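Local coordinates for nuclease (Salmonella phage SETP3, PDB 4QBN), which probably acts as a magnesium-dependent nuclease of the VRR-NUC family, binding nucleic acids and hydrolysing their phosphodiester bonds, at residues A[25-28]-A[29-32]; A[49-53]-A[54-58]; A[63-66]-A[67-71]. One frame throughout, in Å; residues are numbered along the deposited sequence.

Interaction 1. Residues A[25-28]-A[29-32]; sequences LSYE and GRSG. With SO4 (sulfate ion), chain C.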
loop_
_atom_site.group_PDB
_atom_site.type_symbol
_atom_site.label_atom_id
_atom_site.label_comp_id
_atom_site.label_asym_id
_atom_site.label_seq_id
_atom_site.Cartn_x
_atom_site.Cartn_y
_atom_site.Cartn_z
ATOM N N LEU A 25 1.161 -7.193 3.740
ATOM C CA LEU A 25 0.956 -5.897 4.365
ATOM C C LEU A 25 0.448 -6.019 5.747
ATOM O O LEU A 25 -0.290 -6.957 6.073
ATOM C CB LEU A 25 -0.067 -5.122 3.514
ATOM C CG LEU A 25 0.143 -3.669 3.315
ATOM C CD1 LEU A 25 1.534 -3.488 2.759
ATOM C CD2 LEU A 25 -0.957 -3.235 2.351
ATOM N N SER A 26 0.816 -5.067 6.599
ATOM C CA SER A 26 0.234 -4.972 7.944
ATOM C C SER A 26 0.248 -3.470 8.282
ATOM O O SER A 26 0.874 -2.671 7.561
ATOM C CB SER A 26 1.035 -5.796 8.956
ATOM O OG SER A 26 0.239 -6.115 10.082
ATOM N N TYR A 27 -0.501 -3.046 9.291
ATOM C CA TYR A 27 -0.440 -1.652 9.686
ATOM C C TYR A 27 0.258 -1.593 11.000
ATOM O O TYR A 27 0.087 -2.508 11.797
ATOM C CB TYR A 27 -1.821 -1.076 9.905
ATOM C CG TYR A 27 -2.682 -0.922 8.683
ATOM C CD1 TYR A 27 -2.146 -0.623 7.438
ATOM C CD2 TYR A 27 -4.061 -1.057 8.794
ATOM C CE1 TYR A 27 -2.985 -0.457 6.313
ATOM C CE2 TYR A 27 -4.879 -0.897 7.696
ATOM C CZ TYR A 27 -4.350 -0.597 6.473
ATOM O OH TYR A 27 -5.181 -0.408 5.371
ATOM N N GLU A 28 0.946 -0.496 11.283
ATOM C CA GLU A 28 1.438 -0.298 12.647
ATOM C C GLU A 28 0.318 0.252 13.514
ATOM O O GLU A 28 -0.246 1.329 13.239
ATOM C CB GLU A 28 2.647 0.650 12.690
ATOM C CG GLU A 28 3.890 0.120 12.000
ATOM C CD GLU A 28 5.137 0.978 12.284
ATOM O OE1 GLU A 28 5.019 1.969 13.053
ATOM O OE2 GLU A 28 6.233 0.645 11.761
ATOM N N GLY A 29 -0.026 -0.516 14.549
ATOM C CA GLY A 29 -1.016 -0.130 15.528
ATOM C C GLY A 29 -2.453 -0.098 15.041
ATOM O O GLY A 29 -3.272 0.617 15.586
ATOM N N ARG A 30 -2.785 -0.884 14.029
ATOM C CA ARG A 30 -4.144 -0.874 13.525
ATOM C C ARG A 30 -4.347 -2.223 12.850
ATOM O O ARG A 30 -3.404 -2.758 12.278
ATOM C CB ARG A 30 -4.290 0.254 12.464
ATOM C CG ARG A 30 -5.715 0.604 12.074
ATOM C CD ARG A 30 -5.796 1.656 10.952
ATOM N NE ARG A 30 -5.486 3.028 11.380
ATOM C CZ ARG A 30 -6.378 3.908 11.855
ATOM N NH1 ARG A 30 -7.668 3.567 11.999
ATOM N NH2 ARG A 30 -5.977 5.140 12.196
ATOM N N SER A 31 -5.562 -2.776 12.847
ATOM C CA SER A 31 -5.751 -4.004 12.045
ATOM C C SER A 31 -6.545 -3.668 10.804
ATOM O O SER A 31 -7.015 -2.539 10.633
ATOM C CB SER A 31 -6.505 -5.128 12.798
ATOM O OG SER A 31 -6.430 -4.947 14.177
ATOM N N GLY A 32 -6.683 -4.668 9.945
ATOM C CA GLY A 32 -7.603 -4.568 8.817
ATOM C C GLY A 32 -6.910 -4.336 7.494
ATOM O O GLY A 32 -7.590 -4.169 6.501
HETATM S S SO4 C . -6.382 -8.539 10.274
HETATM O O1 SO4 C . -7.038 -9.208 11.408
HETATM O O2 SO4 C . -5.477 -7.526 10.835
HETATM O O3 SO4 C . -5.658 -9.511 9.457
HETATM O O4 SO4 C . -7.377 -7.914 9.415
#

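Interaction 2. Residues A[49-53]-A[54-58]; sequences EVKKD and ENTKP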
loop_
_atom_site.group_PDB
_atom_site.type_symbol
_atom_site.label_atom_id
_atom_site.label_comp_id
_atom_site.label_asym_id
_atom_site.label_seq_id
_atom_site.Cartn_x
_atom_site.Cartn_y
_atom_site.Cartn_z
ATOM N N GLU A 49 -7.180 -9.202 -0.793
ATOM C CA GLU A 49 -7.426 -9.905 0.438
ATOM C C GLU A 49 -7.621 -11.366 0.058
ATOM O O GLU A 49 -8.311 -11.621 -0.896
ATOM C CB GLU A 49 -8.708 -9.359 1.080
ATOM C CG GLU A 49 -9.066 -10.112 2.358
ATOM C CD GLU A 49 -8.247 -9.660 3.615
ATOM O OE1 GLU A 49 -7.401 -8.738 3.499
ATOM O OE2 GLU A 49 -8.417 -10.266 4.709
ATOM N N VAL A 50 -7.004 -12.311 0.755
ATOM C CA VAL A 50 -7.131 -13.699 0.353
ATOM C C VAL A 50 -7.858 -14.509 1.408
ATOM O O VAL A 50 -7.514 -14.417 2.597
ATOM C CB VAL A 50 -5.741 -14.317 0.102
ATOM C CG1 VAL A 50 -5.914 -15.777 -0.299
ATOM C CG2 VAL A 50 -5.004 -13.517 -0.943
ATOM N N LYS A 51 -8.865 -15.288 0.997
ATOM C CA LYS A 51 -9.631 -16.112 1.928
ATOM C C LYS A 51 -9.510 -17.593 1.593
ATOM O O LYS A 51 -9.030 -17.973 0.526
ATOM C CB LYS A 51 -11.111 -15.725 1.885
ATOM C CG LYS A 51 -11.377 -14.228 2.210
ATOM C CD LYS A 51 -10.696 -13.780 3.526
ATOM C CE LYS A 51 -11.539 -14.285 4.653
ATOM N NZ LYS A 51 -11.222 -13.841 6.062
ATOM N N LYS A 52 -9.982 -18.435 2.499
ATOM C CA LYS A 52 -9.774 -19.874 2.375
ATOM C C LYS A 52 -10.671 -20.554 1.339
ATOM O O LYS A 52 -10.374 -21.673 0.874
ATOM C CB LYS A 52 -9.956 -20.544 3.746
ATOM C CG LYS A 52 -11.376 -20.534 4.218
ATOM C CD LYS A 52 -11.486 -20.969 5.674
ATOM C CE LYS A 52 -12.914 -20.771 6.165
ATOM N NZ LYS A 52 -13.878 -21.713 5.514
ATOM N N ASP A 53 -11.808 -19.932 1.057
ATOM C CA ASP A 53 -12.763 -20.456 0.062
ATOM C C ASP A 53 -13.677 -19.355 -0.447
ATOM O O ASP A 53 -13.607 -18.210 0.048
ATOM C CB ASP A 53 -13.568 -21.672 0.577
ATOM C CG ASP A 53 -14.593 -21.325 1.677
ATOM O OD1 ASP A 53 -15.085 -20.179 1.756
ATOM O OD2 ASP A 53 -14.932 -22.241 2.468
ATOM N N GLU A 54 -14.500 -19.681 -1.447
ATOM C CA GLU A 54 -15.283 -18.647 -2.137
ATOM C C GLU A 54 -16.495 -18.169 -1.344
ATOM O O GLU A 54 -17.078 -17.145 -1.694
ATOM C CB GLU A 54 -15.742 -19.125 -3.516
ATOM C CG GLU A 54 -14.629 -19.421 -4.512
ATOM C CD GLU A 54 -15.182 -19.857 -5.879
ATOM O OE1 GLU A 54 -16.400 -20.160 -5.938
ATOM O OE2 GLU A 54 -14.406 -19.954 -6.868
ATOM N N ASN A 55 -16.827 -18.866 -0.254
ATOM C CA ASN A 55 -17.966 -18.505 0.589
ATOM C C ASN A 55 -17.544 -17.735 1.841
ATOM O O ASN A 55 -18.375 -17.377 2.669
ATOM C CB ASN A 55 -18.711 -19.744 1.085
ATOM C CG ASN A 55 -19.542 -20.429 0.015
ATOM O OD1 ASN A 55 -20.081 -19.792 -0.896
ATOM N ND2 ASN A 55 -19.705 -21.739 0.165
ATOM N N THR A 56 -16.256 -17.476 1.997
ATOM C CA THR A 56 -15.828 -16.820 3.211
ATOM C C THR A 56 -15.756 -15.331 2.954
ATOM O O THR A 56 -14.934 -14.878 2.161
ATOM C CB THR A 56 -14.451 -17.364 3.695
ATOM O OG1 THR A 56 -14.568 -18.760 3.997
ATOM C CG2 THR A 56 -14.015 -16.657 4.948
ATOM N N LYS A 57 -16.597 -14.560 3.639
ATOM C CA LYS A 57 -16.545 -13.094 3.504
ATOM C C LYS A 57 -15.438 -12.551 4.430
ATOM O O LYS A 57 -15.123 -13.162 5.468
ATOM C CB LYS A 57 -17.888 -12.482 3.911
ATOM C CG LYS A 57 -19.083 -12.968 3.114
ATOM C CD LYS A 57 -20.329 -12.140 3.439
ATOM C CE LYS A 57 -20.911 -12.534 4.767
ATOM N NZ LYS A 57 -21.213 -13.969 4.691
ATOM N N PRO A 58 -14.851 -11.418 4.076
ATOM C CA PRO A 58 -13.929 -10.751 5.019
ATOM C C PRO A 58 -14.695 -10.359 6.292
ATOM O O PRO A 58 -15.936 -10.290 6.275
ATOM C CB PRO A 58 -13.506 -9.498 4.249
ATOM C CG PRO A 58 -13.676 -9.878 2.783
ATOM C CD PRO A 58 -14.901 -10.747 2.760
HETATM O O HOH W 1 -13.903 -15.469 -0.405
#

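Interaction 3. Residues A[63-66]-A[67-71]; sequences LREH and ERFRK. With SO4 (sulfate ion), chain E.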
loop_
_atom_site.group_PDB
_atom_site.type_symbol
_atom_site.label_atom_id
_atom_site.label_comp_id
_atom_site.label_asym_id
_atom_site.label_seq_id
_atom_site.Cartn_x
_atom_site.Cartn_y
_atom_site.Cartn_z
ATOM N N LEU A 63 -14.140 -5.365 5.988
ATOM C CA LEU A 63 -15.055 -4.815 4.987
ATOM C C LEU A 63 -15.108 -3.276 5.040
ATOM O O LEU A 63 -15.220 -2.638 3.995
ATOM C CB LEU A 63 -16.485 -5.389 5.145
ATOM C CG LEU A 63 -16.615 -6.862 4.699
ATOM C CD1 LEU A 63 -18.000 -7.458 4.989
ATOM C CD2 LEU A 63 -16.255 -7.018 3.195
ATOM N N ARG A 64 -15.122 -2.697 6.249
ATOM C CA ARG A 64 -15.212 -1.233 6.343
ATOM C C ARG A 64 -13.946 -0.653 5.814
ATOM O O ARG A 64 -14.001 0.359 5.099
ATOM C CB ARG A 64 -15.522 -0.707 7.787
ATOM C CG ARG A 64 -14.605 -1.156 8.912
ATOM C CD ARG A 64 -14.964 -0.480 10.315
ATOM N NE ARG A 64 -14.112 -0.941 11.432
ATOM C CZ ARG A 64 -13.480 -0.159 12.305
ATOM N NH1 ARG A 64 -13.576 1.153 12.252
ATOM N NH2 ARG A 64 -12.737 -0.700 13.240
ATOM N N GLU A 65 -12.808 -1.288 6.120
ATOM C CA GLU A 65 -11.524 -0.778 5.568
ATOM C C GLU A 65 -11.506 -0.851 4.017
ATOM O O GLU A 65 -11.126 0.114 3.315
ATOM C CB GLU A 65 -10.357 -1.578 6.166
ATOM C CG GLU A 65 -8.966 -1.033 5.732
ATOM C CD GLU A 65 -8.555 0.256 6.491
ATOM O OE1 GLU A 65 -9.390 0.821 7.261
ATOM O OE2 GLU A 65 -7.355 0.680 6.381
ATOM N N HIS A 66 -12.008 -1.945 3.449
ATOM C CA HIS A 66 -12.054 -2.017 1.959
ATOM C C HIS A 66 -12.908 -0.908 1.416
ATOM O O HIS A 66 -12.611 -0.300 0.378
ATOM C CB HIS A 66 -12.673 -3.354 1.494
ATOM C CG HIS A 66 -11.891 -4.542 1.911
ATOM N ND1 HIS A 66 -12.372 -5.831 1.766
ATOM C CD2 HIS A 66 -10.672 -4.644 2.492
ATOM C CE1 HIS A 66 -11.473 -6.679 2.243
ATOM N NE2 HIS A 66 -10.427 -5.990 2.680
ATOM N N GLU A 67 -14.002 -0.615 2.103
ATOM C CA GLU A 67 -14.848 0.447 1.545
ATOM C C GLU A 67 -14.219 1.841 1.686
ATOM O O GLU A 67 -14.472 2.676 0.843
ATOM C CB GLU A 67 -16.282 0.400 2.050
ATOM C CG GLU A 67 -17.171 -0.663 1.276
ATOM C CD GLU A 67 -17.425 -0.402 -0.254
ATOM O OE1 GLU A 67 -18.460 0.173 -0.617
ATOM O OE2 GLU A 67 -16.657 -0.839 -1.105
ATOM N N ARG A 68 -13.466 2.118 2.759
ATOM C CA ARG A 68 -12.731 3.392 2.885
ATOM C C ARG A 68 -11.762 3.563 1.723
ATOM O O ARG A 68 -11.562 4.698 1.194
ATOM C CB ARG A 68 -11.913 3.446 4.201
ATOM C CG ARG A 68 -12.748 3.414 5.472
ATOM C CD ARG A 68 -11.815 3.653 6.709
ATOM N NE ARG A 68 -12.561 3.574 7.970
ATOM C CZ ARG A 68 -12.540 2.516 8.792
ATOM N NH1 ARG A 68 -11.781 1.430 8.526
ATOM N NH2 ARG A 68 -13.268 2.551 9.883
ATOM N N PHE A 69 -11.125 2.463 1.338
ATOM C CA PHE A 69 -10.202 2.478 0.204
ATOM C C PHE A 69 -10.982 2.721 -1.098
ATOM O O PHE A 69 -10.580 3.563 -1.935
ATOM C CB PHE A 69 -9.467 1.130 0.068
ATOM C CG PHE A 69 -8.188 1.017 0.905
ATOM C CD1 PHE A 69 -8.166 1.391 2.249
ATOM C CD2 PHE A 69 -7.041 0.446 0.338
ATOM C CE1 PHE A 69 -6.973 1.229 3.003
ATOM C CE2 PHE A 69 -5.888 0.300 1.080
ATOM C CZ PHE A 69 -5.858 0.691 2.424
ATOM N N ARG A 70 -12.040 1.966 -1.306
ATOM C CA ARG A 70 -12.719 2.030 -2.617
ATOM C C ARG A 70 -13.462 3.360 -2.824
ATOM O O ARG A 70 -13.580 3.833 -3.975
ATOM C CB ARG A 70 -13.666 0.863 -2.798
ATOM C CG ARG A 70 -13.014 -0.511 -2.904
ATOM C CD ARG A 70 -14.058 -1.406 -3.469
ATOM N NE ARG A 70 -13.633 -2.808 -3.346
ATOM C CZ ARG A 70 -14.063 -3.647 -2.423
ATOM N NH1 ARG A 70 -15.019 -3.270 -1.542
ATOM N NH2 ARG A 70 -13.558 -4.881 -2.403
ATOM N N LYS A 71 -13.977 3.957 -1.738
ATOM C CA LYS A 71 -14.624 5.304 -1.808
ATOM C C LYS A 71 -13.702 6.346 -2.426
ATOM O O LYS A 71 -14.156 7.253 -3.143
ATOM C CB LYS A 71 -14.999 5.798 -0.406
ATOM C CG LYS A 71 -16.140 5.061 0.222
ATOM C CD LYS A 71 -16.305 5.430 1.723
ATOM C CE LYS A 71 -17.623 4.911 2.286
ATOM N NZ LYS A 71 -17.837 5.392 3.681
HETATM S S SO4 E . -14.422 7.379 5.383
HETATM O O1 SO4 E . -15.310 6.791 6.390
HETATM O O2 SO4 E . -13.053 6.869 5.519
HETATM O O3 SO4 E . -14.973 7.095 4.057
HETATM O O4 SO4 E . -14.353 8.824 5.569
HETATM O O HOH W 2 -14.533 -6.247 0.214
#

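Interaction 1. Residues A[25-28]-A[29-32]
Gly32, whose carbonyl carbon lies 4.0 Å from CE2 of Tyr27, donates its backbone N-H to a bound sulfate, Gly32 N to O2 at 3.2 Å with a fairly straight angle of 161°. His61 and Gln62 hold the same ion, which probably came from the crystallisation liquor; CB of Ser31 brushes the sulfate beside the bond. The chain gets there by doubling back after Tyr27. Gly29 takes a positive phi (70°) at the reversal, and Gly32 takes another where the loop comes level with the tyrosine ring. Tyr27 fills the inside of the bend. Its CB sits 3.3 Å from the carbonyl O of Arg30 and 3.8 Å from CB of Arg30. With CG set beside the backbone N (chi1 -68°), the ring runs along the returning chain, where Ser31 O reaches its edge, 3.8 Å from CD2. The Arg30 chain covers that same corner with its methylenes, CD lying 3.9 Å from Tyr27 CD2. The chain bends at chi3, and the guanidinium stands nearly perpendicular to the ring; it is the CB, CG and CD carbons that meet the aromatic. The phenol oxygen is satisfied by Glu65 on helix 60-71, and Phe69 of that helix packs on the ring. From the second subunit, Arg23 approaches both Tyr27 and Arg30. The arrangement is a glycine-bearing chain reversal at the end of an edge strand, here one that pairs antiparallel with a strand of the second subunit and so carries the sheet across the dimer interface.

Interaction 2. Residues A[49-53]-A[54-58]
Lys51 crosses Thr56 at about a right angle, touching it through CB, CG and CE. Its CB and CG lie against the carbonyl O of Thr56, CG at 3.6 Å; successive bends at chi2 (-51°) and chi3 (-78°) then swing the chain round, so that CE presses on the Thr56 methyl, CE to CG2 3.4 Å, tighter than ordinary carbon contact. NZ ends near the carbonyl O of Lys57, 4.0 Å away, and beside CA of Pro58. The other branch of Thr56 faces Asp53: OG1 donates to Asp53 OD1 at 2.7 Å, while Asn55 N reaches the same oxygen at 3.0 Å from the opposite face of the carboxylate. The second bond closes an Asx turn. Around it runs a type I turn from Asp53 to Thr56, whose backbone bond, Thr56 N to Asp53 O, is weak at 3.4 Å; water 1 donates to both Asp53 O and Thr56 O. Lys52 NZ adds a salt bridge to Asp53 OD2, its hydrogen bond weak at 3.3 Å. Glu49 and Val50 end the strand and Lys51 follows it, an E-x-K sequence that, with nearby Asp35, matches the PD-(D/E)xK nuclease motif, consistent with this turn flanking the active site.

Interaction 3. Residues A[63-66]-A[67-71]
CB of Arg64 covers one face of the Arg68 guanidinium; at its edge, near the plane, stand Glu65 OE1 and O2 of a bound sulfate. The salt bridge from Arg68 NH1 to Glu65 OE1 measures 2.8 Å and meets that oxygen nearly along its C-O axis, the two planes being 68° apart. Glu65 turns back at chi2 (77°), which also lays OE2 3.4 Å from CE1 of Phe69. OE2 belongs mainly to Tyr27 and to Arg23 of the second subunit. On another side, CB of His66 lies over a face of the Arg70 guanidinium, and NH1 of Arg70 bonds Glu67 OE2 at 3.0 Å, almost in the guanidinium plane. Water 2 sits in the plane of both the His66 ring and that guanidinium, 2.7 Å from His66 ND1, and accepts from Arg70 NH2. Lys71 makes a weak bond to the sulfate, which Arg72 also holds. Backbone bonds such as Phe69 N to Glu65 O (3.1 Å) run beneath. Side chains paired at i to i+3 and i to i+4 are typical of an alpha helix, here the crossover helix of the beta-alpha-beta unit joining strands 44-50 and 75-79.

Along the chain the three contacts follow in series, none nested in or crossing another. Interaction 1 closes the bend between strand 21-27, at one edge of the sheet, and the loop toward strand 36-40. Interaction 2 closes the turn that leads from strand 44-50 to helix 60-71, and interaction 3 then staples successive turns of that helix before the chain enters strand 75-79. The helix is where they meet: Tyr27 of interaction 1 reaches it through its phenol, while from interaction 2 Pro58 packs on Leu63 and His66, and Glu49 on His66. Interactions 1 and 2 themselves do not touch. Interactions 1 and 3 both border the second subunit.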